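Local structure of amidohydrolase family protein (4I6K) at residues L169-R183 / Q206-G218. The protein is a probable 2-pyrone-4,6-dicarboxylic acid hydrolase of the amidohydrolase family, which would open the pyrone ring lactone to a ring-opened carboxylic acid. Sequence-based numbering, arbitrary orientation.
Sequences LNEYSFDVVIDHFGR and QHWIKVSGFYRLG. With CIT (citric acid), chain B.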
loop_
_atom_site.group_PDB
_atom_site.type_symbol
_atom_site.label_atom_id
_atom_site.label_comp_id
_atom_site.label_asym_id
_atom_site.label_seq_id
_atom_site.Cartn_x
_atom_site.Cartn_y
_atom_site.Cartn_z
ATOM N N LEU A 169 14.097 9.387 -2.655
ATOM C CA LEU A 169 13.920 8.077 -3.239
ATOM C C LEU A 169 14.247 8.106 -4.744
ATOM O O LEU A 169 14.508 7.063 -5.351
ATOM C CB LEU A 169 12.509 7.561 -2.935
ATOM C CG LEU A 169 12.219 7.418 -1.422
ATOM C CD1 LEU A 169 10.805 6.921 -1.124
ATOM C CD2 LEU A 169 13.227 6.504 -0.756
ATOM N N ASN A 170 14.273 9.302 -5.334
ATOM C CA ASN A 170 14.639 9.437 -6.753
ATOM C C ASN A 170 15.975 8.799 -7.100
ATOM O O ASN A 170 16.240 8.486 -8.268
ATOM C CB ASN A 170 14.687 10.910 -7.164
ATOM C CG ASN A 170 13.358 11.417 -7.618
ATOM O OD1 ASN A 170 12.367 10.707 -7.542
ATOM N ND2 ASN A 170 13.323 12.649 -8.107
ATOM N N GLU A 171 16.809 8.612 -6.079
ATOM C CA GLU A 171 18.188 8.175 -6.251
ATOM C C GLU A 171 18.403 6.659 -6.292
ATOM O O GLU A 171 19.537 6.198 -6.301
ATOM C CB GLU A 171 19.044 8.755 -5.138
ATOM C CG GLU A 171 18.894 10.245 -4.973
ATOM C CD GLU A 171 19.963 10.831 -4.084
ATOM O OE1 GLU A 171 20.191 12.060 -4.164
ATOM O OE2 GLU A 171 20.579 10.059 -3.316
ATOM N N TYR A 172 17.323 5.890 -6.321
ATOM C CA TYR A 172 17.426 4.444 -6.248
ATOM C C TYR A 172 16.606 3.855 -7.366
ATOM O O TYR A 172 15.630 4.447 -7.791
ATOM C CB TYR A 172 16.883 3.938 -4.912
ATOM C CG TYR A 172 17.582 4.529 -3.724
ATOM C CD1 TYR A 172 18.621 3.849 -3.102
ATOM C CD2 TYR A 172 17.216 5.777 -3.226
ATOM C CE1 TYR A 172 19.286 4.392 -2.011
ATOM C CE2 TYR A 172 17.870 6.328 -2.127
ATOM C CZ TYR A 172 18.911 5.632 -1.532
ATOM O OH TYR A 172 19.569 6.159 -0.446
ATOM N N SER A 173 16.947 2.657 -7.788
ATOM C CA SER A 173 16.301 2.009 -8.913
ATOM C C SER A 173 15.018 1.277 -8.601
ATOM O O SER A 173 14.409 0.726 -9.487
ATOM C CB SER A 173 17.250 1.029 -9.556
ATOM O OG SER A 173 18.413 1.690 -9.955
ATOM N N PHE A 174 14.631 1.226 -7.343
ATOM C CA PHE A 174 13.416 0.482 -6.984
ATOM C C PHE A 174 12.107 1.180 -7.322
ATOM O O PHE A 174 12.042 2.404 -7.478
ATOM C CB PHE A 174 13.404 0.039 -5.507
ATOM C CG PHE A 174 13.789 1.132 -4.513
ATOM C CD1 PHE A 174 13.069 2.321 -4.437
ATOM C CD2 PHE A 174 14.857 0.945 -3.631
ATOM C CE1 PHE A 174 13.424 3.314 -3.519
ATOM C CE2 PHE A 174 15.210 1.934 -2.703
ATOM C CZ PHE A 174 14.498 3.113 -2.650
ATOM N N ASP A 175 11.059 0.376 -7.430
ATOM C CA ASP A 175 9.702 0.881 -7.543
ATOM C C ASP A 175 9.309 1.577 -6.251
ATOM O O ASP A 175 9.603 1.087 -5.163
ATOM C CB ASP A 175 8.759 -0.290 -7.794
ATOM C CG ASP A 175 9.053 -0.989 -9.104
ATOM O OD1 ASP A 175 9.249 -2.224 -9.101
ATOM O OD2 ASP A 175 9.105 -0.286 -10.138
ATOM N N VAL A 176 8.659 2.726 -6.365
ATOM C CA VAL A 176 8.091 3.374 -5.186
ATOM C C VAL A 176 6.568 3.365 -5.289
ATOM O O VAL A 176 5.981 3.793 -6.284
ATOM C CB VAL A 176 8.590 4.816 -4.989
ATOM C CG1 VAL A 176 8.164 5.342 -3.619
ATOM C CG2 VAL A 176 10.111 4.905 -5.138
ATOM N N VAL A 177 5.926 2.853 -4.256
ATOM C CA VAL A 177 4.495 2.613 -4.309
ATOM C C VAL A 177 3.813 3.516 -3.305
ATOM O O VAL A 177 4.218 3.574 -2.150
ATOM C CB VAL A 177 4.200 1.135 -3.997
ATOM C CG1 VAL A 177 2.728 0.846 -4.127
ATOM C CG2 VAL A 177 5.024 0.239 -4.942
ATOM N N ILE A 178 2.801 4.252 -3.744
ATOM C CA ILE A 178 2.157 5.195 -2.837
ATOM C C ILE A 178 0.756 4.742 -2.449
ATOM O O ILE A 178 -0.083 4.535 -3.314
ATOM C CB ILE A 178 2.134 6.643 -3.398
ATOM C CG1 ILE A 178 3.561 7.144 -3.683
ATOM C CG2 ILE A 178 1.423 7.588 -2.426
ATOM C CD1 ILE A 178 3.922 7.112 -5.155
ATOM N N ASP A 179 0.533 4.589 -1.140
ATOM C CA ASP A 179 -0.723 4.097 -0.574
ATOM C C ASP A 179 -1.890 5.077 -0.702
ATOM O O ASP A 179 -1.720 6.279 -0.510
ATOM C CB ASP A 179 -0.533 3.777 0.910
ATOM C CG ASP A 179 0.268 2.515 1.144
ATOM O OD1 ASP A 179 0.773 2.348 2.274
ATOM O OD2 ASP A 179 0.388 1.688 0.211
ATOM N N HIS A 180 -3.068 4.540 -1.028
ATOM C CA HIS A 180 -4.350 5.261 -0.952
ATOM C C HIS A 180 -4.362 6.651 -1.608
ATOM O O HIS A 180 -4.495 7.678 -0.927
ATOM C CB HIS A 180 -4.811 5.365 0.506
ATOM C CG HIS A 180 -4.664 4.091 1.281
ATOM N ND1 HIS A 180 -4.915 2.851 0.730
ATOM C CD2 HIS A 180 -4.307 3.865 2.570
ATOM C CE1 HIS A 180 -4.700 1.917 1.641
ATOM N NE2 HIS A 180 -4.331 2.504 2.766
ATOM N N PHE A 181 -4.237 6.666 -2.936
ATOM C CA PHE A 181 -4.244 7.896 -3.734
ATOM C C PHE A 181 -3.265 8.969 -3.279
ATOM O O PHE A 181 -3.346 10.103 -3.752
ATOM C CB PHE A 181 -5.645 8.506 -3.788
ATOM C CG PHE A 181 -6.692 7.573 -4.323
ATOM C CD1 PHE A 181 -7.091 7.645 -5.652
ATOM C CD2 PHE A 181 -7.273 6.622 -3.500
ATOM C CE1 PHE A 181 -8.061 6.795 -6.144
ATOM C CE2 PHE A 181 -8.242 5.767 -3.993
ATOM C CZ PHE A 181 -8.640 5.855 -5.309
ATOM N N GLY A 182 -2.344 8.621 -2.380
ATOM C CA GLY A 182 -1.403 9.601 -1.840
ATOM C C GLY A 182 -2.009 10.381 -0.689
ATOM O O GLY A 182 -1.527 11.459 -0.330
ATOM N N ARG A 183 -3.083 9.837 -0.123
ATOM C CA ARG A 183 -3.709 10.383 1.097
ATOM C C ARG A 183 -4.012 11.871 1.014
ATOM O O ARG A 183 -3.650 12.646 1.903
ATOM C CB ARG A 183 -2.871 10.079 2.343
ATOM C CG ARG A 183 -2.946 8.603 2.808
ATOM C CD ARG A 183 -4.382 8.170 3.093
ATOM N NE ARG A 183 -4.967 8.955 4.185
ATOM C CZ ARG A 183 -4.890 8.627 5.472
ATOM N NH1 ARG A 183 -4.255 7.530 5.842
ATOM N NH2 ARG A 183 -5.444 9.395 6.397
ATOM N N GLN A 206 9.211 5.193 -12.261
ATOM C CA GLN A 206 9.498 4.704 -10.910
ATOM C C GLN A 206 8.320 4.550 -9.965
ATOM O O GLN A 206 8.322 3.652 -9.113
ATOM C CB GLN A 206 10.553 5.555 -10.216
ATOM C CG GLN A 206 10.802 5.074 -8.795
ATOM C CD GLN A 206 11.782 5.948 -8.048
ATOM O OE1 GLN A 206 11.769 7.176 -8.180
ATOM N NE2 GLN A 206 12.639 5.323 -7.259
ATOM N N HIS A 207 7.335 5.430 -10.083
ATOM C CA HIS A 207 6.280 5.490 -9.074
ATOM C C HIS A 207 5.013 4.765 -9.465
ATOM O O HIS A 207 4.617 4.800 -10.624
ATOM C CB HIS A 207 5.955 6.936 -8.732
ATOM C CG HIS A 207 7.126 7.691 -8.205
ATOM N ND1 HIS A 207 7.832 8.594 -8.970
ATOM C CD2 HIS A 207 7.737 7.656 -7.001
ATOM C CE1 HIS A 207 8.817 9.099 -8.250
ATOM N NE2 HIS A 207 8.783 8.545 -7.052
ATOM N N TRP A 208 4.393 4.114 -8.477
ATOM C CA TRP A 208 3.107 3.433 -8.632
ATOM C C TRP A 208 2.141 3.998 -7.602
ATOM O O TRP A 208 2.547 4.335 -6.480
ATOM C CB TRP A 208 3.240 1.925 -8.391
ATOM C CG TRP A 208 4.203 1.234 -9.289
ATOM C CD1 TRP A 208 5.563 1.359 -9.285
ATOM C CD2 TRP A 208 3.886 0.301 -10.332
ATOM N NE1 TRP A 208 6.114 0.567 -10.272
ATOM C CE2 TRP A 208 5.105 -0.103 -10.918
ATOM C CE3 TRP A 208 2.691 -0.233 -10.825
ATOM C CZ2 TRP A 208 5.160 -1.014 -11.977
ATOM C CZ3 TRP A 208 2.750 -1.145 -11.883
ATOM C CH2 TRP A 208 3.974 -1.521 -12.444
ATOM N N ILE A 209 0.864 4.084 -7.970
ATOM C CA ILE A 209 -0.147 4.556 -7.031
ATOM C C ILE A 209 -1.267 3.547 -6.814
ATOM O O ILE A 209 -1.813 2.980 -7.777
ATOM C CB ILE A 209 -0.772 5.871 -7.488
ATOM C CG1 ILE A 209 0.316 6.915 -7.689
ATOM C CG2 ILE A 209 -1.776 6.334 -6.457
ATOM C CD1 ILE A 209 -0.117 8.066 -8.548
ATOM N N LYS A 210 -1.596 3.328 -5.540
ATOM C CA LYS A 210 -2.697 2.455 -5.156
ATOM C C LYS A 210 -3.979 3.270 -5.128
ATOM O O LYS A 210 -4.034 4.297 -4.455
ATOM C CB LYS A 210 -2.448 1.840 -3.773
ATOM C CG LYS A 210 -1.123 1.103 -3.609
ATOM C CD LYS A 210 -1.331 -0.161 -2.791
ATOM C CE LYS A 210 -0.050 -0.644 -2.160
ATOM N NZ LYS A 210 -0.273 -1.943 -1.451
ATOM N N VAL A 211 -5.005 2.821 -5.854
ATOM C CA VAL A 211 -6.299 3.516 -5.844
ATOM C C VAL A 211 -7.237 2.866 -4.827
ATOM O O VAL A 211 -8.397 2.577 -5.108
ATOM C CB VAL A 211 -6.968 3.573 -7.247
ATOM C CG1 VAL A 211 -6.169 4.469 -8.212
ATOM C CG2 VAL A 211 -7.152 2.170 -7.832
ATOM N N SER A 212 -6.708 2.649 -3.630
ATOM C CA SER A 212 -7.414 1.965 -2.569
ATOM C C SER A 212 -7.784 2.988 -1.528
ATOM O O SER A 212 -7.277 4.113 -1.557
ATOM C CB SER A 212 -6.469 0.961 -1.921
ATOM O OG SER A 212 -5.320 1.622 -1.407
ATOM N N GLY A 213 -8.644 2.586 -0.594
ATOM C CA GLY A 213 -8.908 3.383 0.606
ATOM C C GLY A 213 -9.474 4.771 0.347
ATOM O O GLY A 213 -9.215 5.703 1.114
ATOM N N PHE A 214 -10.263 4.904 -0.715
ATOM C CA PHE A 214 -10.908 6.178 -1.013
ATOM C C PHE A 214 -11.526 6.750 0.252
ATOM O O PHE A 214 -11.590 7.968 0.421
ATOM C CB PHE A 214 -12.012 5.994 -2.039
ATOM C CG PHE A 214 -13.243 5.341 -1.474
ATOM C CD1 PHE A 214 -14.275 6.110 -0.957
ATOM C CD2 PHE A 214 -13.349 3.959 -1.426
ATOM C CE1 PHE A 214 -15.402 5.514 -0.425
ATOM C CE2 PHE A 214 -14.475 3.348 -0.891
ATOM C CZ PHE A 214 -15.505 4.125 -0.395
ATOM N N TYR A 215 -11.990 5.872 1.138
ATOM C CA TYR A 215 -12.680 6.313 2.354
ATOM C C TYR A 215 -11.758 6.919 3.417
ATOM O O TYR A 215 -12.244 7.348 4.469
ATOM C CB TYR A 215 -13.502 5.175 2.970
ATOM C CG TYR A 215 -12.685 3.932 3.209
ATOM C CD1 TYR A 215 -12.700 2.886 2.287
ATOM C CD2 TYR A 215 -11.870 3.812 4.341
ATOM C CE1 TYR A 215 -11.947 1.748 2.487
ATOM C CE2 TYR A 215 -11.118 2.669 4.556
ATOM C CZ TYR A 215 -11.159 1.642 3.619
ATOM O OH TYR A 215 -10.413 0.506 3.805
ATOM N N ARG A 216 -10.446 6.951 3.168
ATOM C CA ARG A 216 -9.533 7.661 4.086
ATOM C C ARG A 216 -9.303 9.101 3.628
ATOM O O ARG A 216 -8.529 9.866 4.222
ATOM C CB ARG A 216 -8.201 6.921 4.231
ATOM C CG ARG A 216 -8.365 5.462 4.609
ATOM C CD ARG A 216 -7.072 4.854 5.118
ATOM N NE ARG A 216 -7.249 3.449 5.487
ATOM C CZ ARG A 216 -7.694 3.036 6.669
ATOM N NH1 ARG A 216 -7.824 1.737 6.919
ATOM N NH2 ARG A 216 -8.016 3.922 7.603
ATOM N N LEU A 217 -9.986 9.463 2.555
ATOM C CA LEU A 217 -9.822 10.778 1.957
ATOM C C LEU A 217 -10.829 11.794 2.543
ATOM O O LEU A 217 -10.756 12.985 2.259
ATOM C CB LEU A 217 -9.952 10.675 0.427
ATOM C CG LEU A 217 -9.027 9.692 -0.308
ATOM C CD1 LEU A 217 -9.400 9.590 -1.788
ATOM C CD2 LEU A 217 -7.541 10.066 -0.148
ATOM N N GLY A 218 -11.751 11.311 3.373
ATOM C CA GLY A 218 -12.801 12.147 3.968
ATOM C C GLY A 218 -14.078 11.336 4.081
ATOM O O GLY A 218 -14.066 10.135 3.803
HETATM C C1 CIT B . -2.185 0.299 9.301
HETATM O O1 CIT B . -1.030 0.029 8.890
HETATM O O2 CIT B . -2.389 0.473 10.520
HETATM C C2 CIT B . -3.335 0.462 8.343
HETATM C C3 CIT B . -3.189 1.839 7.716
HETATM O O7 CIT B . -2.032 1.768 6.834
HETATM C C4 CIT B . -4.403 2.134 6.879
HETATM C C5 CIT B . -4.345 1.003 5.899
HETATM O O3 CIT B . -3.418 0.946 5.052
HETATM O O4 CIT B . -5.217 0.114 5.966
HETATM C C6 CIT B . -2.997 2.940 8.759
HETATM O O5 CIT B . -3.939 3.343 9.488
HETATM O O6 CIT B . -1.865 3.469 8.879
HETATM O O HOH W 1 -6.189 11.317 3.422
#
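V176, V177 and I178 pair in parallel with H207, W208 and I209, and the backbone bonds run as a ladder: V176 N to Q206 O, W208 N to V176 O, I178 N to W208 O and K210 N to I178 O. Past the strands the pattern skips H180, and F181 N takes K210 O at 2.8 Å.

At the N-terminal end Q206, with CG anti to the backbone N (chi1 178°), carries its amide to the loop before strand 176-178, where NE2 gives 3.0 Å to F174 O, in the amide plane, and 3.2 Å to L169 O, above that carbonyl's plane. Y172 N reaches L169 O from the opposite face, so turn 169-172 and Q206 share one acceptor. The W208 indole NE1 meets D175 OD2 at 3.1 Å from above the carboxylate, whose plane stands almost perpendicular to the ring.

The F181 ring lies with one face over V211 CA, a CH-pi contact 3.6 Å from the ring centroid, while L217 CD1 comes to CD2 of F181 at 4.0 Å.

Two polar side chains at the C-terminal end reach the citrate. H180 NE2 donates nearly straight to citrate O3 (2.9 Å); H180 ND1 and S212 OG are hydrogen-bonded, but their 2.5 Å is suspiciously short and its exact length doubtful. R216 lays a guanidinium face over citrate C4, bonds only weakly to O4, and has a salt bridge to D248. R216 CB sits over a face of the R183 guanidinium, and a water links R183 NE to R216 O. K210 NZ makes a salt bridge to E154 and hydrogen bonds to T30 O and H31.

In this beta-alpha-beta unit, joined through helix 193-201, the loops that follow two neighbouring strands bring H180 and R216 to the citrate-occupied pocket at the C-terminal mouth of the amidohydrolase (beta/alpha)8 barrel.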